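Methyltransferase (Pyrococcus horikoshii, PDB 1IXK) probably methylates cytidine at carbon 5 in tRNA, with S-adenosyl-L-methionine as the methyl donor. Local coordinates at residues I258-A261 with L262-D266; D217-F220 with C221-L224; N154-R157 with E158-N162; W28-R31 with A32-A36; Y101-A105 with S106-P110. One frame throughout, in Å; residues are numbered along the deposited sequence.

Contact 1 of 5, residues I258-A261 with L262-D266; sequences IQWA and LDNFD
The last turn of helix 255-264, where Trp260 meets Asn264 and Phe265, shows how side chains pack together at the C-terminal end of a helix. Phe265 is the first residue to leave helical geometry, yet its N still reaches Ala261 O at 2.8 Å. One face of the Trp260 indole takes two neighbours. Asn264 CB lies over the five-membered ring, 4.0 Å from its centroid in a CH-pi contact, and the Asn264 amide runs alongside, with ND2 3.6 Å from Trp260 CZ2. Over the six-membered ring comes the edge of Phe265 in a T-shaped pair, planes at 84° and CE1 3.7 Å from Trp260 CH2. With CG anti to the backbone N (chi1 171°), the indole is carried along the helix to these partners. Without the indole, as with an alanine here, the Phe265 ring would probably be freer to turn. On another side of the helix, Gln259 NE2 donates to Asp263 OD1 at 2.9 Å, approaching from above the carboxylate plane, while Gln259 OE1 accepts the N-H of Ser288. Trp260 and Ala261 also touch Met226 and Leu229 of helix 215-235. Thus the helix end combines an aromatic cluster turned to that neighbouring helix with a Gln259 amide used at both ends, which probably fixes which way round the amide sits.

Contact 2 of 5, residues D217-F220 with C221-L224; sequences DIKF and CQGL
Lys219 O receives the N-H of Gly223 at 2.9 Å, an almost straight bond (162°) and one of three of that length in this stretch. Gln222 N to Ile218 O and Leu224 N to Phe220 O are the others, and Cys221 N completes the ladder on Asp217 O at 3.1 Å. Between the side chains the contacts are few and light. Lys219 and Gln222 run side by side, pointing the same way: the bent lysine chain brings its CD to 4.0 Å from Gln222 OE1, a contact of the aliphatic part and not of the ammonium group. Gln222 stretches out from its CB, which rests 3.3 Å from Ile218 O, and its NE2 makes a weak hydrogen bond to Glu252 O. Phe220, with CG anti to the backbone N (chi1 -179°), swings its ring forward along the helix, and CE2 comes to 4.5 Å from Leu224 CD2, a loose apolar touch on an exposed flank. Ile218 turns inward instead, onto Phe20 and Arg23 of helix 18-28, while Asp217 OD2 is held by Thr214 OG1. The side chain of Cys221 lies about 10 Å from that of Cys247, the predicted nucleophile, and that of Leu224 about 7 Å from that of Ala127 in the predicted S-adenosyl-L-methionine site. Helix 215-235 links strand 188-194 to its parallel neighbour 240-246, the beta-alpha-beta crossover of the class I, Rossmann-like methyltransferase fold.

Contact 3 of 5, residues N154-R157 with E158-N162; sequences NRLR and ETRLN
Four successive backbone bonds, from Glu158 N to Asn154 O (3.1 Å) through to Leu161 N on Arg157 O (3.3 Å), wind these residues into regular alpha helix. On one flank Leu156 CD2 sits over a face of the Arg160 guanidinium, offset toward its rim and 3.8 Å from NH2. Arg160 turns back to it through a bend at chi3 (-74°), and both side chains touch Leu173 of strand 171-174, although Arg160 as a whole stays exposed. Another flank brings Arg155 beside Glu158. There the aliphatic CG of Arg155 is 4.0 Å from Glu158 OE1, but the charged atoms stay apart, NE being 6.3 Å from OE1. The guanidinium goes instead to Asp150, which NH2 meets in a salt bridge. Thr159 OG1 is hydrogen-bonded to Pro129 O, tying the helix to the loop after strand 121-124. Asp150 and Pro129 are both predicted to bind S-adenosyl-L-methionine, so Arg155 and Thr159 probably act as second-shell residues that position the first shell. This is helix 153-166 of the beta-alpha-beta unit between strands 145-149 and 171-174, in a Rossmann-like methyltransferase domain.

Contact 4 of 5, residues W28-R31 with A32-A36; sequences WGER and AIRIA
Trp28 and Ile35 meet across a type II' beta turn, Trp28 to Arg31, that joins helix 18-28 to helix 31-38. Gly29 takes the positive phi of the turn (61°), and its O receives Ala32 N at 2.9 Å. The tight part lies on the inner side. Ile35 CD1 rests over one face of the indole, 4.0 Å from the centroid of the five-membered ring, in a CH-pi contact. From another direction the extended Arg31 chain runs past the same methyl, its CG 3.9 Å away from Ile35 CD1. The end of Arg31 is fully engaged: NE and NH2 form salt bridges with Asp300 and Glu276, the guanidinium makes a cation-pi contact with Tyr298, and Trp28 NE1 is hydrogen-bonded to the hydroxyl of that same tyrosine. Looser is the exposed pair Glu30 and Arg34, which point the same way without pairing, Glu30 OE2 being 6.1 Å from Arg34 NH1, their attraction probably weakened by solvent. Arg34, bent at chi3 (-72°), nevertheless folds back closely: Arg31 CA lies 3.4 Å above one face of its guanidinium, offset toward the rim, and Arg34 NH2 is 3.6 Å from Arg31 CB.

Contact 5 of 5, residues Y101-A105 with S106-P110; sequences YIQEA and SSMYP
Gln103 reaches Ser107 and crosses Met108 at a slant, at the step from strand 100-102 into helix 105-114. Its CB lies 3.5 Å from Ser107 OG. CG, set between the backbone N and the carbonyl carbon (chi1 63°), is 3.6 Å from Ser107 OG and 4.0 Å from Met108 CE, the end methyl of a selenomethionine. From there the chain is extended; CD is again 3.6 Å from Ser107 OG, and the amide at the tip is split between two neighbours: OE1 is 3.7 Å from Met108 CG and accepts a hydrogen bond from Arg48 NH2, while NE2 stands 3.2 Å from Ser107 OG. Cutting the side chain back to an alanine is likely to leave Arg48 NH2 without this acceptor and open a gap beside Met108. The Ser107 hydroxyl gives its proton to Glu104 O at 2.6 Å, and Ser107 N adds a weak bond to the same oxygen, so one carbonyl just before the helix is gripped twice by one serine. Next comes Met108 N on Ala105 O, a 3.0 Å bond arriving from well above the carbonyl plane; Trp75 NE1 also donates to that oxygen. Ser107 O, by contrast, is buried without a partner, close to the kink at Pro110. Strand 100-102 is an outermost strand of the four-stranded antiparallel sheet, paired with strand 46-49, whereas helix 105-114 touches helix 131-139 at Lys132 and Tyr135, strand 307-314 at Phe307, and strand 46-49 at Cys46.

In the fold
Along the chain the order is contact 4, 5, 3, 2, 1. Contact 4 belongs to the helical N-terminal part, and contact 5 leads from the antiparallel sheet into helix 105-114, its centre about 7 Å from that of the chain. The other three lie on helices of the Rossmann-like methyltransferase domain. Contacts 1 and 2, on helices 255-264 and 215-235, have centres about 17 Å apart. Contact 3, on helix 153-166, comes within about 4 Å of contact 5 at the nearest atoms, both beside the predicted S-adenosyl-L-methionine site. Contacts 3 and 4, centres about 39 Å apart, flank the chain's centre, and these short-range contacts thus sample both the N-terminal part and the methyltransferase domain.

Contact 1 of 5, residues I258-A261 with L262-D266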
# COMPACT_ATOMS: atom_id res chain seq x y z
N ILE A 258 14.81 0.33 -3.10
CA ILE A 258 14.88 1.79 -3.05
C ILE A 258 16.34 2.26 -3.17
O ILE A 258 16.62 3.23 -3.88
CB ILE A 258 14.25 2.34 -1.75
CG1 ILE A 258 12.77 1.94 -1.70
CG2 ILE A 258 14.34 3.87 -1.71
CD1 ILE A 258 12.01 2.30 -2.95
N GLN A 259 17.26 1.58 -2.49
CA GLN A 259 18.67 1.96 -2.59
C GLN A 259 19.13 1.80 -4.04
O GLN A 259 19.85 2.63 -4.58
CB GLN A 259 19.55 1.09 -1.69
CG GLN A 259 21.02 1.48 -1.76
CD GLN A 259 21.27 2.86 -1.17
OE1 GLN A 259 21.12 3.07 0.03
NE2 GLN A 259 21.65 3.81 -2.01
N TRP A 260 18.70 0.71 -4.67
CA TRP A 260 19.05 0.45 -6.05
C TRP A 260 18.54 1.59 -6.93
O TRP A 260 19.25 2.08 -7.81
CB TRP A 260 18.46 -0.88 -6.53
CG TRP A 260 18.61 -1.07 -8.00
CD1 TRP A 260 19.77 -1.28 -8.69
CD2 TRP A 260 17.57 -1.03 -8.98
NE1 TRP A 260 19.52 -1.38 -10.04
CE2 TRP A 260 18.17 -1.23 -10.25
CE3 TRP A 260 16.18 -0.85 -8.91
CZ2 TRP A 260 17.43 -1.24 -11.43
CZ3 TRP A 260 15.44 -0.87 -10.09
CH2 TRP A 260 16.07 -1.06 -11.33
N ALA A 261 17.30 2.02 -6.69
CA ALA A 261 16.72 3.11 -7.48
C ALA A 261 17.51 4.40 -7.31
O ALA A 261 17.75 5.12 -8.27
CB ALA A 261 15.27 3.32 -7.08
N LEU A 262 17.90 4.70 -6.07
CA LEU A 262 18.67 5.91 -5.79
C LEU A 262 20.03 5.85 -6.50
O LEU A 262 20.53 6.87 -6.97
CB LEU A 262 18.88 6.07 -4.28
CG LEU A 262 17.66 6.38 -3.41
CD1 LEU A 262 18.04 6.24 -1.94
CD2 LEU A 262 17.16 7.78 -3.70
N ASP A 263 20.61 4.66 -6.57
CA ASP A 263 21.92 4.48 -7.23
C ASP A 263 21.80 4.41 -8.74
O ASP A 263 22.70 4.83 -9.47
CB ASP A 263 22.60 3.17 -6.80
CG ASP A 263 22.88 3.09 -5.32
OD1 ASP A 263 22.90 4.14 -4.65
OD2 ASP A 263 23.12 1.96 -4.83
N ASN A 264 20.68 3.88 -9.21
CA ASN A 264 20.48 3.68 -10.64
C ASN A 264 19.78 4.80 -11.42
O ASN A 264 20.03 4.95 -12.62
CB ASN A 264 19.74 2.36 -10.84
CG ASN A 264 19.95 1.79 -12.21
OD1 ASN A 264 21.07 1.42 -12.57
ND2 ASN A 264 18.88 1.71 -13.00
N PHE A 265 18.92 5.57 -10.77
CA PHE A 265 18.21 6.63 -11.48
C PHE A 265 18.42 8.01 -10.88
O PHE A 265 18.97 8.15 -9.79
CB PHE A 265 16.71 6.34 -11.51
CG PHE A 265 16.37 4.96 -12.01
CD1 PHE A 265 16.15 3.92 -11.11
CD2 PHE A 265 16.28 4.70 -13.37
CE1 PHE A 265 15.84 2.64 -11.57
CE2 PHE A 265 15.97 3.43 -13.84
CZ PHE A 265 15.74 2.39 -12.93
N ASP A 266 17.95 9.04 -11.59
CA ASP A 266 18.07 10.41 -11.13
C ASP A 266 16.83 10.75 -10.31
O ASP A 266 15.93 11.45 -10.77
CB ASP A 266 18.20 11.34 -12.33
CG ASP A 266 19.41 11.01 -13.18
OD1 ASP A 266 20.54 11.15 -12.67
OD2 ASP A 266 19.23 10.60 -14.35

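Contact 2 of 5, residues D217-F220 with C221-L224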
# COMPACT_ATOMS: atom_id res chain seq x y z
N ASP A 217 11.16 -16.95 -3.52
CA ASP A 217 9.99 -16.10 -3.72
C ASP A 217 10.35 -14.64 -3.50
O ASP A 217 9.82 -13.76 -4.17
CB ASP A 217 8.86 -16.52 -2.77
CG ASP A 217 8.43 -17.96 -2.97
OD1 ASP A 217 8.06 -18.33 -4.10
OD2 ASP A 217 8.47 -18.73 -1.99
N ILE A 218 11.25 -14.39 -2.55
CA ILE A 218 11.68 -13.03 -2.24
C ILE A 218 12.45 -12.45 -3.42
O ILE A 218 12.28 -11.28 -3.77
CB ILE A 218 12.57 -13.00 -0.97
CG1 ILE A 218 11.77 -13.50 0.24
CG2 ILE A 218 13.06 -11.58 -0.71
CD1 ILE A 218 12.56 -13.60 1.53
N LYS A 219 13.28 -13.28 -4.05
CA LYS A 219 14.05 -12.86 -5.21
C LYS A 219 13.14 -12.53 -6.38
O LYS A 219 13.32 -11.52 -7.06
CB LYS A 219 15.03 -13.96 -5.63
CG LYS A 219 16.14 -14.23 -4.65
CD LYS A 219 16.95 -12.97 -4.39
CE LYS A 219 18.28 -13.32 -3.76
NZ LYS A 219 19.11 -14.12 -4.69
N PHE A 220 12.16 -13.40 -6.62
CA PHE A 220 11.23 -13.18 -7.72
C PHE A 220 10.52 -11.84 -7.58
O PHE A 220 10.46 -11.06 -8.53
CB PHE A 220 10.19 -14.30 -7.76
CG PHE A 220 9.21 -14.16 -8.89
CD1 PHE A 220 9.60 -14.42 -10.20
CD2 PHE A 220 7.90 -13.77 -8.65
CE1 PHE A 220 8.70 -14.27 -11.25
CE2 PHE A 220 6.99 -13.62 -9.69
CZ PHE A 220 7.39 -13.88 -11.00
N CYS A 221 9.99 -11.57 -6.39
CA CYS A 221 9.29 -10.32 -6.15
C CYS A 221 10.22 -9.11 -6.25
O CYS A 221 9.85 -8.08 -6.80
CB CYS A 221 8.61 -10.35 -4.78
SG CYS A 221 7.20 -11.50 -4.68
N GLN A 222 11.44 -9.25 -5.73
CA GLN A 222 12.41 -8.17 -5.79
C GLN A 222 12.72 -7.81 -7.24
O GLN A 222 12.80 -6.63 -7.59
CB GLN A 222 13.71 -8.56 -5.09
CG GLN A 222 14.83 -7.55 -5.31
CD GLN A 222 16.13 -7.98 -4.67
OE1 GLN A 222 16.66 -9.05 -4.97
NE2 GLN A 222 16.65 -7.14 -3.79
N GLY A 223 12.90 -8.83 -8.06
CA GLY A 223 13.20 -8.61 -9.47
C GLY A 223 12.02 -7.96 -10.15
O GLY A 223 12.18 -6.99 -10.91
N LEU A 224 10.83 -8.48 -9.90
CA LEU A 224 9.63 -7.92 -10.50
C LEU A 224 9.44 -6.48 -10.02
O LEU A 224 9.03 -5.62 -10.80
CB LEU A 224 8.41 -8.76 -10.13
CG LEU A 224 7.06 -8.29 -10.67
CD1 LEU A 224 7.13 -8.15 -12.19
CD2 LEU A 224 5.98 -9.28 -10.26

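Contact 3 of 5, residues N154-R157 with E158-N162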
# COMPACT_ATOMS: atom_id res chain seq x y z
N ASN A 154 -11.96 -10.78 -15.88
CA ASN A 154 -13.07 -10.93 -14.95
C ASN A 154 -12.94 -9.96 -13.79
O ASN A 154 -13.91 -9.33 -13.37
CB ASN A 154 -13.13 -12.36 -14.41
CG ASN A 154 -13.38 -13.38 -15.49
OD1 ASN A 154 -14.32 -13.25 -16.28
ND2 ASN A 154 -12.55 -14.42 -15.54
N ARG A 155 -11.73 -9.84 -13.27
CA ARG A 155 -11.46 -8.94 -12.15
C ARG A 155 -11.63 -7.49 -12.62
O ARG A 155 -12.17 -6.65 -11.90
CB ARG A 155 -10.04 -9.17 -11.64
CG ARG A 155 -9.71 -8.45 -10.34
CD ARG A 155 -8.46 -9.05 -9.72
NE ARG A 155 -7.33 -9.02 -10.63
CZ ARG A 155 -6.18 -9.65 -10.42
NH1 ARG A 155 -6.01 -10.36 -9.31
NH2 ARG A 155 -5.20 -9.57 -11.31
N LEU A 156 -11.16 -7.22 -13.84
CA LEU A 156 -11.27 -5.88 -14.40
C LEU A 156 -12.74 -5.50 -14.53
O LEU A 156 -13.13 -4.36 -14.27
CB LEU A 156 -10.57 -5.83 -15.77
CG LEU A 156 -10.37 -4.45 -16.41
CD1 LEU A 156 -9.34 -4.55 -17.53
CD2 LEU A 156 -11.70 -3.91 -16.93
N ARG A 157 -13.57 -6.46 -14.93
CA ARG A 157 -15.00 -6.22 -15.07
C ARG A 157 -15.61 -5.90 -13.71
O ARG A 157 -16.46 -5.02 -13.60
CB ARG A 157 -15.69 -7.45 -15.66
CG ARG A 157 -15.45 -7.63 -17.14
CD ARG A 157 -15.85 -9.02 -17.59
NE ARG A 157 -15.73 -9.18 -19.03
CZ ARG A 157 -15.55 -10.35 -19.64
NH1 ARG A 157 -15.46 -11.46 -18.91
NH2 ARG A 157 -15.46 -10.41 -20.96
N GLU A 158 -15.17 -6.63 -12.69
CA GLU A 158 -15.66 -6.43 -11.33
C GLU A 158 -15.30 -5.03 -10.85
O GLU A 158 -16.12 -4.32 -10.28
CB GLU A 158 -15.03 -7.47 -10.40
CG GLU A 158 -15.16 -7.18 -8.92
CD GLU A 158 -14.39 -8.18 -8.06
OE1 GLU A 158 -13.17 -8.34 -8.28
OE2 GLU A 158 -15.00 -8.79 -7.16
N THR A 159 -14.05 -4.64 -11.10
CA THR A 159 -13.57 -3.33 -10.70
C THR A 159 -14.36 -2.21 -11.37
O THR A 159 -14.69 -1.21 -10.73
CB THR A 159 -12.08 -3.17 -11.03
OG1 THR A 159 -11.32 -4.12 -10.28
CG2 THR A 159 -11.59 -1.76 -10.68
N ARG A 160 -14.67 -2.39 -12.65
CA ARG A 160 -15.42 -1.38 -13.38
C ARG A 160 -16.79 -1.17 -12.73
O ARG A 160 -17.31 -0.05 -12.74
CB ARG A 160 -15.57 -1.80 -14.85
CG ARG A 160 -16.24 -0.75 -15.74
CD ARG A 160 -16.07 -1.10 -17.21
NE ARG A 160 -14.71 -0.86 -17.68
CZ ARG A 160 -14.19 -1.39 -18.78
NH1 ARG A 160 -14.92 -2.21 -19.53
NH2 ARG A 160 -12.95 -1.10 -19.14
N LEU A 161 -17.37 -2.23 -12.16
CA LEU A 161 -18.66 -2.11 -11.49
C LEU A 161 -18.51 -1.37 -10.17
O LEU A 161 -19.36 -0.56 -9.80
CB LEU A 161 -19.27 -3.48 -11.23
CG LEU A 161 -19.84 -4.24 -12.44
CD1 LEU A 161 -20.46 -5.54 -11.96
CD2 LEU A 161 -20.88 -3.39 -13.15
N ASN A 162 -17.43 -1.66 -9.45
CA ASN A 162 -17.18 -1.00 -8.18
C ASN A 162 -17.02 0.50 -8.43
O ASN A 162 -17.59 1.33 -7.72
CB ASN A 162 -15.90 -1.54 -7.53
CG ASN A 162 -16.09 -2.90 -6.90
OD1 ASN A 162 -17.16 -3.50 -7.00
ND2 ASN A 162 -15.05 -3.40 -6.25

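Contact 4 of 5, residues W28-R31 with A32-A36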
# COMPACT_ATOMS: atom_id res chain seq x y z
N TRP A 28 15.35 -7.22 13.91
CA TRP A 28 14.65 -6.58 15.02
C TRP A 28 14.95 -7.11 16.42
O TRP A 28 14.36 -6.64 17.39
CB TRP A 28 13.14 -6.64 14.75
CG TRP A 28 12.74 -5.99 13.46
CD1 TRP A 28 12.74 -4.65 13.19
CD2 TRP A 28 12.34 -6.64 12.25
NE1 TRP A 28 12.37 -4.43 11.88
CE2 TRP A 28 12.11 -5.64 11.28
CE3 TRP A 28 12.14 -7.98 11.89
CZ2 TRP A 28 11.71 -5.93 9.97
CZ3 TRP A 28 11.75 -8.28 10.59
CH2 TRP A 28 11.53 -7.25 9.65
N GLY A 29 15.85 -8.08 16.53
CA GLY A 29 16.17 -8.62 17.84
C GLY A 29 14.96 -9.25 18.50
O GLY A 29 14.13 -9.86 17.83
N GLU A 30 14.84 -9.08 19.82
CA GLU A 30 13.71 -9.65 20.56
C GLU A 30 12.34 -9.19 20.06
O GLU A 30 11.34 -9.89 20.26
CB GLU A 30 13.84 -9.35 22.06
CG GLU A 30 14.03 -7.88 22.41
CD GLU A 30 15.48 -7.43 22.36
OE1 GLU A 30 16.09 -7.49 21.27
OE2 GLU A 30 16.01 -7.01 23.41
N ARG A 31 12.28 -8.03 19.43
CA ARG A 31 11.01 -7.52 18.91
C ARG A 31 10.50 -8.46 17.81
O ARG A 31 9.30 -8.47 17.50
CB ARG A 31 11.19 -6.11 18.34
CG ARG A 31 9.89 -5.49 17.84
CD ARG A 31 10.13 -4.15 17.16
NE ARG A 31 8.88 -3.57 16.66
CZ ARG A 31 8.79 -2.40 16.04
NH1 ARG A 31 9.87 -1.67 15.83
NH2 ARG A 31 7.60 -1.95 15.64
N ALA A 32 11.40 -9.24 17.24
CA ALA A 32 11.04 -10.18 16.18
C ALA A 32 9.83 -11.03 16.57
O ALA A 32 8.90 -11.19 15.79
CB ALA A 32 12.23 -11.07 15.84
N ILE A 33 9.85 -11.58 17.78
CA ILE A 33 8.75 -12.41 18.25
C ILE A 33 7.45 -11.62 18.37
O ILE A 33 6.38 -12.11 18.02
CB ILE A 33 9.09 -13.06 19.63
CG1 ILE A 33 7.93 -13.93 20.10
CG2 ILE A 33 9.39 -11.98 20.66
CD1 ILE A 33 7.64 -15.10 19.19
N ARG A 34 7.54 -10.38 18.86
CA ARG A 34 6.36 -9.54 19.02
C ARG A 34 5.71 -9.20 17.68
O ARG A 34 4.49 -9.10 17.57
CB ARG A 34 6.72 -8.27 19.78
CG ARG A 34 7.30 -8.54 21.18
CD ARG A 34 7.15 -7.36 22.12
NE ARG A 34 8.03 -6.23 21.80
CZ ARG A 34 9.35 -6.24 21.94
NH1 ARG A 34 9.97 -7.32 22.40
NH2 ARG A 34 10.06 -5.16 21.63
N ILE A 35 6.53 -9.02 16.65
CA ILE A 35 6.03 -8.71 15.32
C ILE A 35 5.36 -9.95 14.73
O ILE A 35 4.25 -9.88 14.20
CB ILE A 35 7.17 -8.25 14.39
CG1 ILE A 35 7.67 -6.86 14.81
CG2 ILE A 35 6.71 -8.26 12.93
CD1 ILE A 35 8.99 -6.46 14.19
N ALA A 36 6.04 -11.09 14.83
CA ALA A 36 5.52 -12.34 14.30
C ALA A 36 4.18 -12.73 14.92
O ALA A 36 3.24 -13.09 14.21
CB ALA A 36 6.54 -13.46 14.51

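Contact 5 of 5, residues Y101-A105 with S106-P110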
# COMPACT_ATOMS: atom_id res chain seq x y z
N TYR A 101 -15.99 2.73 1.26
CA TYR A 101 -15.32 1.61 0.61
C TYR A 101 -14.51 0.89 1.68
O TYR A 101 -13.81 1.52 2.46
CB TYR A 101 -14.40 2.11 -0.50
CG TYR A 101 -13.74 1.00 -1.29
CD1 TYR A 101 -12.53 0.45 -0.87
CD2 TYR A 101 -14.34 0.48 -2.43
CE1 TYR A 101 -11.93 -0.60 -1.58
CE2 TYR A 101 -13.76 -0.56 -3.15
CZ TYR A 101 -12.55 -1.10 -2.71
OH TYR A 101 -11.97 -2.12 -3.42
N ILE A 102 -14.63 -0.44 1.72
CA ILE A 102 -13.91 -1.23 2.71
C ILE A 102 -12.53 -1.67 2.22
O ILE A 102 -12.41 -2.29 1.17
CB ILE A 102 -14.70 -2.50 3.10
CG1 ILE A 102 -16.11 -2.12 3.57
CG2 ILE A 102 -13.96 -3.25 4.20
CD1 ILE A 102 -16.13 -1.29 4.85
N GLN A 103 -11.50 -1.35 2.99
CA GLN A 103 -10.13 -1.72 2.66
C GLN A 103 -9.27 -1.59 3.91
O GLN A 103 -9.64 -0.90 4.86
CB GLN A 103 -9.58 -0.83 1.54
CG GLN A 103 -9.49 0.64 1.89
CD GLN A 103 -8.95 1.49 0.74
OE1 GLN A 103 -9.23 2.68 0.65
NE2 GLN A 103 -8.16 0.87 -0.14
N GLU A 104 -8.12 -2.25 3.90
CA GLU A 104 -7.22 -2.21 5.04
C GLU A 104 -6.67 -0.81 5.25
O GLU A 104 -6.49 -0.05 4.30
CB GLU A 104 -6.07 -3.19 4.82
CG GLU A 104 -6.50 -4.63 4.72
CD GLU A 104 -5.34 -5.55 4.37
OE1 GLU A 104 -4.30 -5.46 5.05
OE2 GLU A 104 -5.48 -6.36 3.43
N ALA A 105 -6.39 -0.47 6.51
CA ALA A 105 -5.86 0.84 6.84
C ALA A 105 -4.57 1.12 6.07
O ALA A 105 -4.40 2.19 5.49
CB ALA A 105 -5.60 0.94 8.34
N SER A 106 -3.66 0.15 6.06
CA SER A 106 -2.39 0.34 5.37
C SER A 106 -2.56 0.66 3.88
O SER A 106 -1.80 1.45 3.33
CB SER A 106 -1.50 -0.91 5.53
OG SER A 106 -2.08 -2.05 4.91
N SER A 107 -3.56 0.05 3.24
CA SER A 107 -3.78 0.29 1.82
C SER A 107 -4.23 1.72 1.52
O SER A 107 -4.23 2.14 0.37
CB SER A 107 -4.81 -0.72 1.27
OG SER A 107 -6.10 -0.50 1.82
N MSE A 108 -4.60 2.47 2.55
CA MSE A 108 -5.02 3.86 2.38
C MSE A 108 -3.83 4.81 2.30
O MSE A 108 -3.93 5.90 1.73
CB MSE A 108 -5.93 4.28 3.55
CG MSE A 108 -7.25 3.53 3.65
SE MSE A 108 -8.30 4.14 5.02
CE MSE A 108 -9.35 2.71 5.29
N TYR A 109 -2.70 4.39 2.86
CA TYR A 109 -1.51 5.24 2.88
C TYR A 109 -0.93 5.63 1.51
O TYR A 109 -0.73 6.82 1.25
CB TYR A 109 -0.42 4.56 3.73
CG TYR A 109 0.64 5.50 4.30
CD1 TYR A 109 0.79 6.80 3.82
CD2 TYR A 109 1.50 5.07 5.31
CE1 TYR A 109 1.78 7.65 4.32
CE2 TYR A 109 2.49 5.91 5.82
CZ TYR A 109 2.62 7.20 5.32
OH TYR A 109 3.60 8.03 5.81
N PRO A 110 -0.68 4.66 0.62
CA PRO A 110 -0.11 4.97 -0.70
C PRO A 110 -0.81 6.06 -1.51
O PRO A 110 -0.16 7.01 -1.95
CB PRO A 110 -0.12 3.61 -1.41
CG PRO A 110 0.14 2.66 -0.28
CD PRO A 110 -0.80 3.20 0.80